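PDB 6DHT: xyloglucan-specific endo-beta-1,4-glucanase BoGH9A from Bacteroides ovatus, which cleaves the beta-1,4-glucan backbone of xyloglucan internally, releasing xyloglucan oligosaccharides. Local coordinates for residues Leu269-Leu281 with Pro290-Lys302. Numbering follows the deposited sequence. Where two conformers were deposited one is given.
Sequences LDFAAVMAQSSRL and PGFSKRALLAAEK. With EDO (1,2-ethanediol), chain I.
Ser279 and Ser293 join two neighbouring helices of the helical GH9 catalytic domain, which run antiparallel at 154° and whose axes come within 7.7 Å at closest approach in these segments. Ser279 OG donates to Ser293 O at 2.8 Å; chi1 of -175° swings the hydroxyl away from its own backbone N and across to that carbonyl. The bond comes from above the carbonyl plane, on the face opposite Leu297 N, which Ser293 O also accepts. In one of its two modelled conformers, Ser293 OG returns a bond to Ser279 O. Ser279 OG also lies against Leu297 CB.

Alanines keep the spacing tight further along: Ala300 CB sits 3.4 Å from Ala272 O and touches Met275 CB. Met275 bends at chi2 (-66°), bringing SD within 4.0 Å of Ala296 CB and into an oblique Met-aromatic contact with Phe292. Phe271 meets Ala299 O with its ring edge, CE1 at 3.6 Å. This strip is buried, whereas Ser293 and Leu297 are partly exposed.

Replacing Ser279 with alanine is likely to leave Ser293 O held by Leu297 N, without its donor from the other helix. Small residues thus permit close approach, while Ser279 pins one end of a largely apolar interface.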
ATOM      1  N   LEU A 269     -17.712  -1.368   8.740  1.00 19.57           N
ATOM      2  CA  LEU A 269     -17.391   0.030   8.452  1.00 19.20           C
ATOM      3  C   LEU A 269     -16.402   0.201   7.287  1.00 19.29           C
ATOM      4  O   LEU A 269     -16.588   1.081   6.455  1.00 18.13           O
ATOM      5  CB  LEU A 269     -16.881   0.731   9.697  1.00 19.50           C
ATOM      6  CG  LEU A 269     -17.971   0.926  10.754  1.00 18.47           C
ATOM      7  CD1 LEU A 269     -17.358   1.356  12.039  1.00 18.56           C
ATOM      8  CD2 LEU A 269     -18.986   1.946  10.286  1.00 18.74           C
ATOM      9  N   ASP A 270     -15.358  -0.621   7.234  1.00 18.80           N
ATOM     10  CA  ASP A 270     -14.416  -0.515   6.109  1.00 15.99           C
ATOM     11  C   ASP A 270     -15.132  -0.901   4.806  1.00 16.27           C
ATOM     12  O   ASP A 270     -14.930  -0.287   3.759  1.00 17.92           O
ATOM     13  CB  ASP A 270     -13.220  -1.406   6.331  1.00 16.13           C
ATOM     14  CG  ASP A 270     -12.305  -0.891   7.421  1.00 16.97           C
ATOM     15  OD1 ASP A 270     -12.320   0.326   7.689  1.00 19.33           O
ATOM     16  OD2 ASP A 270     -11.568  -1.700   8.045  1.00 16.48           O
ATOM     17  N   PHE A 271     -16.036  -1.888   4.870  1.00 15.15           N
ATOM     18  CA  PHE A 271     -16.911  -2.207   3.753  1.00 14.81           C
ATOM     19  C   PHE A 271     -17.786  -0.992   3.366  1.00 16.73           C
ATOM     20  O   PHE A 271     -17.898  -0.628   2.190  1.00 14.41           O
ATOM     21  CB  PHE A 271     -17.802  -3.416   4.145  1.00 16.24           C
ATOM     22  CG  PHE A 271     -18.828  -3.814   3.125  1.00 18.92           C
ATOM     23  CD1 PHE A 271     -19.999  -3.112   3.037  1.00 15.43           C
ATOM     24  CD2 PHE A 271     -18.660  -4.914   2.308  1.00 17.35           C
ATOM     25  CE1 PHE A 271     -20.989  -3.469   2.141  1.00 17.72           C
ATOM     26  CE2 PHE A 271     -19.633  -5.287   1.396  1.00 19.97           C
ATOM     27  CZ  PHE A 271     -20.818  -4.567   1.313  1.00 19.17           C
ATOM     28  N   ALA A 272     -18.412  -0.366   4.361  1.00 17.15           N
ATOM     29  CA  ALA A 272     -19.294   0.763   4.093  1.00 17.34           C
ATOM     30  C   ALA A 272     -18.527   1.910   3.449  1.00 15.95           C
ATOM     31  O   ALA A 272     -18.973   2.483   2.471  1.00 15.11           O
ATOM     32  CB  ALA A 272     -19.970   1.210   5.367  1.00 17.34           C
ATOM     33  N   ALA A 273     -17.352   2.209   3.991  1.00 14.87           N
ATOM     34  CA  ALA A 273     -16.557   3.334   3.495  1.00 15.73           C
ATOM     35  C   ALA A 273     -16.140   3.090   2.055  1.00 14.05           C
ATOM     36  O   ALA A 273     -16.298   3.948   1.202  1.00 14.99           O
ATOM     37  CB  ALA A 273     -15.352   3.537   4.367  1.00 16.16           C
ATOM     38  N   VAL A 274     -15.570   1.918   1.784  1.00 14.35           N
ATOM     39  CA  VAL A 274     -15.061   1.649   0.450  1.00 13.59           C
ATOM     40  C   VAL A 274     -16.180   1.479  -0.564  1.00 13.18           C
ATOM     41  O   VAL A 274     -16.036   1.831  -1.718  1.00 13.44           O
ATOM     42  CB  VAL A 274     -14.066   0.470   0.464  1.00 15.50           C
ATOM     43  CG1 VAL A 274     -14.752  -0.871   0.478  1.00 14.76           C
ATOM     44  CG2 VAL A 274     -13.103   0.556  -0.714  1.00 15.38           C
ATOM     45  N   MET A 275     -17.327   0.981  -0.120  1.00 13.92           N
ATOM     46  CA  MET A 275     -18.446   0.841  -1.043  1.00 15.84           C
ATOM     47  C   MET A 275     -19.070   2.212  -1.377  1.00 12.61           C
ATOM     48  O   MET A 275     -19.367   2.476  -2.530  1.00 14.79           O
ATOM     49  CB  MET A 275     -19.476  -0.157  -0.484  1.00 14.54           C
ATOM     50  CG  MET A 275     -18.973  -1.592  -0.531  1.00 16.39           C
ATOM     51  SD  MET A 275     -18.781  -2.143  -2.213  1.00 17.48           S
ATOM     52  CE  MET A 275     -17.945  -3.700  -1.940  1.00 16.27           C
ATOM     53  N   ALA A 276     -19.183   3.067  -0.374  1.00 14.10           N
ATOM     54  CA  ALA A 276     -19.645   4.436  -0.608  1.00 15.69           C
ATOM     55  C   ALA A 276     -18.668   5.190  -1.542  1.00 14.95           C
ATOM     56  O   ALA A 276     -19.088   5.864  -2.492  1.00 15.39           O
ATOM     57  CB  ALA A 276     -19.803   5.152   0.707  1.00 17.46           C
ATOM     58  N   GLN A 277     -17.366   5.080  -1.259  1.00 14.68           N
ATOM     59  CA  GLN A 277     -16.340   5.638  -2.130  1.00 14.13           C
ATOM     60  C   GLN A 277     -16.488   5.096  -3.553  1.00 13.56           C
ATOM     61  O   GLN A 277     -16.521   5.841  -4.521  1.00 14.06           O
ATOM     62  CB  GLN A 277     -14.965   5.252  -1.570  1.00 13.58           C
ATOM     63  CG  GLN A 277     -13.747   5.915  -2.226  1.00 13.57           C
ATOM     64  CD  GLN A 277     -12.448   5.255  -1.813  1.00 14.70           C
ATOM     65  OE1 GLN A 277     -12.312   4.036  -1.863  1.00 14.45           O
ATOM     66  NE2 GLN A 277     -11.501   6.057  -1.392  1.00 15.42           N
ATOM     67  N   SER A 278     -16.517   3.763  -3.670  1.00 13.87           N
ATOM     68  CA  SER A 278     -16.595   3.117  -4.977  1.00 12.75           C
ATOM     69  C   SER A 278     -17.850   3.511  -5.769  1.00 15.73           C
ATOM     70  O   SER A 278     -17.813   3.579  -6.998  1.00 16.12           O
ATOM     71  CB  SER A 278     -16.517   1.596  -4.829  1.00 12.86           C
ATOM     72  OG  SER A 278     -15.290   1.239  -4.194  1.00 14.77           O
ATOM     73  N   SER A 279     -18.956   3.727  -5.061  1.00 18.08           N
ATOM     74  CA  SER A 279     -20.198   4.126  -5.709  1.00 18.51           C
ATOM     75  C   SER A 279     -19.960   5.358  -6.576  1.00 18.20           C
ATOM     76  O   SER A 279     -20.414   5.417  -7.718  1.00 19.42           O
ATOM     77  CB  SER A 279     -21.267   4.413  -4.664  1.00 19.44           C
ATOM     78  OG  SER A 279     -22.485   4.695  -5.326  1.00 23.49           O
ATOM     79  N   ARG A 280     -19.227   6.338  -6.048  1.00 17.06           N
ATOM     80  CA  ARG A 280     -18.946   7.554  -6.804  1.00 17.09           C
ATOM     81  C   ARG A 280     -18.019   7.285  -7.976  1.00 15.68           C
ATOM     82  O   ARG A 280     -18.212   7.787  -9.085  1.00 19.35           O
ATOM     83  CB  ARG A 280     -18.303   8.621  -5.910  1.00 16.94           C
ATOM     84  CG  ARG A 280     -19.098   8.995  -4.698  1.00 18.79           C
ATOM     85  CD  ARG A 280     -18.530  10.241  -4.000  1.00 18.48           C
ATOM     86  NE  ARG A 280     -17.114  10.153  -3.645  1.00 17.63           N
ATOM     87  CZ  ARG A 280     -16.644   9.652  -2.502  1.00 19.30           C
ATOM     88  NH1 ARG A 280     -17.478   9.178  -1.594  1.00 18.19           N
ATOM     89  NH2 ARG A 280     -15.331   9.613  -2.279  1.00 18.64           N
ATOM     90  N   LEU A 281     -16.972   6.500  -7.732  1.00 15.05           N
ATOM     91  CA  LEU A 281     -15.947   6.330  -8.749  1.00 16.44           C
ATOM     92  C   LEU A 281     -16.390   5.489  -9.925  1.00 15.72           C
ATOM     93  O   LEU A 281     -15.829   5.609 -11.005  1.00 18.69           O
ATOM     94  CB  LEU A 281     -14.679   5.712  -8.160  1.00 16.70           C
ATOM     95  CG  LEU A 281     -14.058   6.457  -6.974  1.00 19.74           C
ATOM     96  CD1 LEU A 281     -12.751   5.756  -6.566  1.00 16.23           C
ATOM     97  CD2 LEU A 281     -13.897   7.918  -7.177  1.00 28.35           C
ATOM     98  N   PRO A 290     -22.239  -2.601 -15.006  1.00 23.92           N
ATOM     99  CA  PRO A 290     -23.640  -2.175 -14.920  1.00 24.72           C
ATOM    100  C   PRO A 290     -24.248  -2.441 -13.554  1.00 21.51           C
ATOM    101  O   PRO A 290     -24.152  -3.552 -13.038  1.00 23.25           O
ATOM    102  CB  PRO A 290     -24.326  -3.024 -15.998  1.00 27.68           C
ATOM    103  CG  PRO A 290     -23.417  -4.167 -16.247  1.00 26.36           C
ATOM    104  CD  PRO A 290     -22.034  -3.622 -16.045  1.00 23.12           C
ATOM    105  N   GLY A 291     -24.834  -1.412 -12.959  1.00 23.10           N
ATOM    106  CA  GLY A 291     -25.513  -1.553 -11.694  1.00 22.46           C
ATOM    107  C   GLY A 291     -24.648  -1.499 -10.455  1.00 23.70           C
ATOM    108  O   GLY A 291     -25.166  -1.447  -9.344  1.00 24.55           O
ATOM    109  N   PHE A 292     -23.327  -1.495 -10.608  1.00 23.86           N
ATOM    110  CA  PHE A 292     -22.492  -1.593  -9.415  1.00 21.43           C
ATOM    111  C   PHE A 292     -22.567  -0.346  -8.521  1.00 17.05           C
ATOM    112  O   PHE A 292     -22.657  -0.442  -7.300  1.00 18.48           O
ATOM    113  CB  PHE A 292     -21.045  -1.915  -9.797  1.00 21.43           C
ATOM    114  CG  PHE A 292     -20.095  -1.882  -8.637  1.00 20.28           C
ATOM    115  CD1 PHE A 292     -20.263  -2.711  -7.545  1.00 18.37           C
ATOM    116  CD2 PHE A 292     -19.029  -1.006  -8.649  1.00 19.68           C
ATOM    117  CE1 PHE A 292     -19.406  -2.646  -6.480  1.00 18.52           C
ATOM    118  CE2 PHE A 292     -18.142  -0.960  -7.590  1.00 18.49           C
ATOM    119  CZ  PHE A 292     -18.331  -1.764  -6.513  1.00 17.86           C
ATOM    120  N   SER A 293     -22.504   0.834  -9.121  1.00 17.91           N
ATOM    121  CA  SER A 293     -22.539   2.060  -8.337  0.64 19.56           C
ATOM    122  C   SER A 293     -23.740   2.075  -7.398  1.00 19.26           C
ATOM    123  O   SER A 293     -23.596   2.323  -6.209  1.00 19.39           O
ATOM    124  CB  SER A 293     -22.563   3.292  -9.238  0.64 20.78           C
ATOM    125  OG  SER A 293     -22.735   4.464  -8.463  0.64 19.25           O
ATOM    126  N   LYS A 294     -24.929   1.802  -7.943  1.00 22.23           N
ATOM    127  CA  LYS A 294     -26.146   1.754  -7.140  1.00 25.39           C
ATOM    128  C   LYS A 294     -26.116   0.662  -6.079  1.00 18.74           C
ATOM    129  O   LYS A 294     -26.435   0.889  -4.915  1.00 22.53           O
ATOM    130  CB  LYS A 294     -27.339   1.538  -8.072  1.00 26.70           C
ATOM    131  CG  LYS A 294     -28.693   1.576  -7.388  1.00 31.86           C
ATOM    132  CD  LYS A 294     -29.794   1.135  -8.350  1.00 42.90           C
ATOM    133  CE  LYS A 294     -31.164   1.255  -7.716  1.00 49.50           C
ATOM    134  NZ  LYS A 294     -31.566   2.683  -7.567  1.00 59.94           N
ATOM    135  N   ARG A 295     -25.714  -0.531  -6.477  1.00 19.80           N
ATOM    136  CA  ARG A 295     -25.616  -1.638  -5.534  1.00 20.75           C
ATOM    137  C   ARG A 295     -24.641  -1.349  -4.389  1.00 18.38           C
ATOM    138  O   ARG A 295     -24.906  -1.662  -3.235  1.00 19.18           O
ATOM    139  CB  ARG A 295     -25.201  -2.904  -6.285  1.00 20.69           C
ATOM    140  CG  ARG A 295     -25.080  -4.105  -5.419  1.00 25.45           C
ATOM    141  CD  ARG A 295     -24.779  -5.352  -6.222  1.00 29.95           C
ATOM    142  NE  ARG A 295     -24.705  -6.513  -5.333  1.00 33.43           N
ATOM    143  CZ  ARG A 295     -24.144  -7.675  -5.648  1.00 30.38           C
ATOM    144  NH1 ARG A 295     -23.577  -7.849  -6.843  1.00 31.12           N
ATOM    145  NH2 ARG A 295     -24.135  -8.652  -4.750  1.00 35.79           N
ATOM    146  N   ALA A 296     -23.503  -0.736  -4.708  1.00 20.93           N
ATOM    147  CA  ALA A 296     -22.491  -0.450  -3.692  1.00 20.30           C
ATOM    148  C   ALA A 296     -23.022   0.505  -2.646  1.00 15.32           C
ATOM    149  O   ALA A 296     -22.807   0.329  -1.452  1.00 17.89           O
ATOM    150  CB  ALA A 296     -21.259   0.154  -4.349  1.00 18.15           C
ATOM    151  N   LEU A 297     -23.728   1.537  -3.101  1.00 18.05           N
ATOM    152  CA  LEU A 297     -24.234   2.528  -2.164  1.00 19.46           C
ATOM    153  C   LEU A 297     -25.312   1.928  -1.243  1.00 16.86           C
ATOM    154  O   LEU A 297     -25.290   2.124  -0.027  1.00 19.19           O
ATOM    155  CB  LEU A 297     -24.756   3.766  -2.906  1.00 20.58           C
ATOM    156  CG  LEU A 297     -25.179   4.901  -1.982  1.00 23.64           C
ATOM    157  CD1 LEU A 297     -24.023   5.397  -1.126  1.00 24.38           C
ATOM    158  CD2 LEU A 297     -25.786   6.033  -2.796  1.00 23.93           C
ATOM    159  N   LEU A 298     -26.205   1.138  -1.813  1.00 19.49           N
ATOM    160  CA  LEU A 298     -27.238   0.485  -1.006  1.00 24.30           C
ATOM    161  C   LEU A 298     -26.593  -0.419   0.027  1.00 19.43           C
ATOM    162  O   LEU A 298     -26.932  -0.391   1.211  1.00 23.20           O
ATOM    163  CB  LEU A 298     -28.164  -0.338  -1.904  1.00 24.12           C
ATOM    164  CG  LEU A 298     -29.177   0.463  -2.722  1.00 30.05           C
ATOM    165  CD1 LEU A 298     -29.835  -0.405  -3.786  1.00 31.07           C
ATOM    166  CD2 LEU A 298     -30.226   1.057  -1.811  1.00 37.11           C
ATOM    167  N   ALA A 299     -25.579  -1.172  -0.403  1.00 18.73           N
ATOM    168  CA  ALA A 299     -24.867  -2.081   0.480  1.00 21.59           C
ATOM    169  C   ALA A 299     -24.140  -1.343   1.592  1.00 19.26           C
ATOM    170  O   ALA A 299     -24.100  -1.782   2.743  1.00 20.48           O
ATOM    171  CB  ALA A 299     -23.875  -2.908  -0.318  1.00 22.51           C
ATOM    172  N   ALA A 300     -23.531  -0.213   1.226  1.00 17.44           N
ATOM    173  CA  ALA A 300     -22.819   0.607   2.196  1.00 20.63           C
ATOM    174  C   ALA A 300     -23.707   1.108   3.324  1.00 15.52           C
ATOM    175  O   ALA A 300     -23.328   1.061   4.488  1.00 18.89           O
ATOM    176  CB  ALA A 300     -22.179   1.807   1.486  1.00 15.44           C
ATOM    177  N   GLU A 301     -24.898   1.586   2.955  1.00 18.44           N
ATOM    178  CA  GLU A 301     -25.818   2.155   3.933  1.00 21.99           C
ATOM    179  C   GLU A 301     -26.324   1.057   4.873  1.00 18.96           C
ATOM    180  O   GLU A 301     -26.389   1.256   6.081  1.00 21.37           O
ATOM    181  CB  GLU A 301     -26.961   2.911   3.230  1.00 22.96           C
ATOM    182  CG  GLU A 301     -26.461   4.151   2.462  1.00 23.75           C
ATOM    183  CD  GLU A 301     -27.533   5.176   2.143  1.00 33.18           C
ATOM    184  OE1 GLU A 301     -28.038   5.171   1.005  1.00 34.60           O
ATOM    185  OE2 GLU A 301     -27.835   6.012   3.022  1.00 37.51           O
ATOM    186  N   LYS A 302     -26.560  -0.133   4.329  1.00 22.02           N
ATOM    187  CA  LYS A 302     -26.964  -1.264   5.161  1.00 23.88           C
ATOM    188  C   LYS A 302     -25.830  -1.699   6.104  1.00 25.07           C
ATOM    189  O   LYS A 302     -26.059  -2.040   7.257  1.00 23.61           O
ATOM    190  CB  LYS A 302     -27.409  -2.455   4.299  1.00 26.26           C
ATOM    191  CG  LYS A 302     -28.784  -2.301   3.651  1.00 34.61           C
ATOM    192  CD  LYS A 302     -29.367  -3.642   3.215  1.00 33.92           C
ATOM    193  CE  LYS A 302     -29.791  -4.502   4.418  1.00 39.84           C
ATOM    194  NZ  LYS A 302     -30.325  -5.837   4.016  1.00 34.85           N
TER
HETATM  195  C1  EDO I 608     -14.821   9.978  -9.708  1.00 39.54           C
HETATM  196  O1  EDO I 608     -15.880  10.181  -8.757  1.00 39.60           O
HETATM  197  C2  EDO I 608     -13.779  11.063  -9.480  1.00 41.33           C
HETATM  198  O2  EDO I 608     -13.633  11.296  -8.071  1.00 38.70           O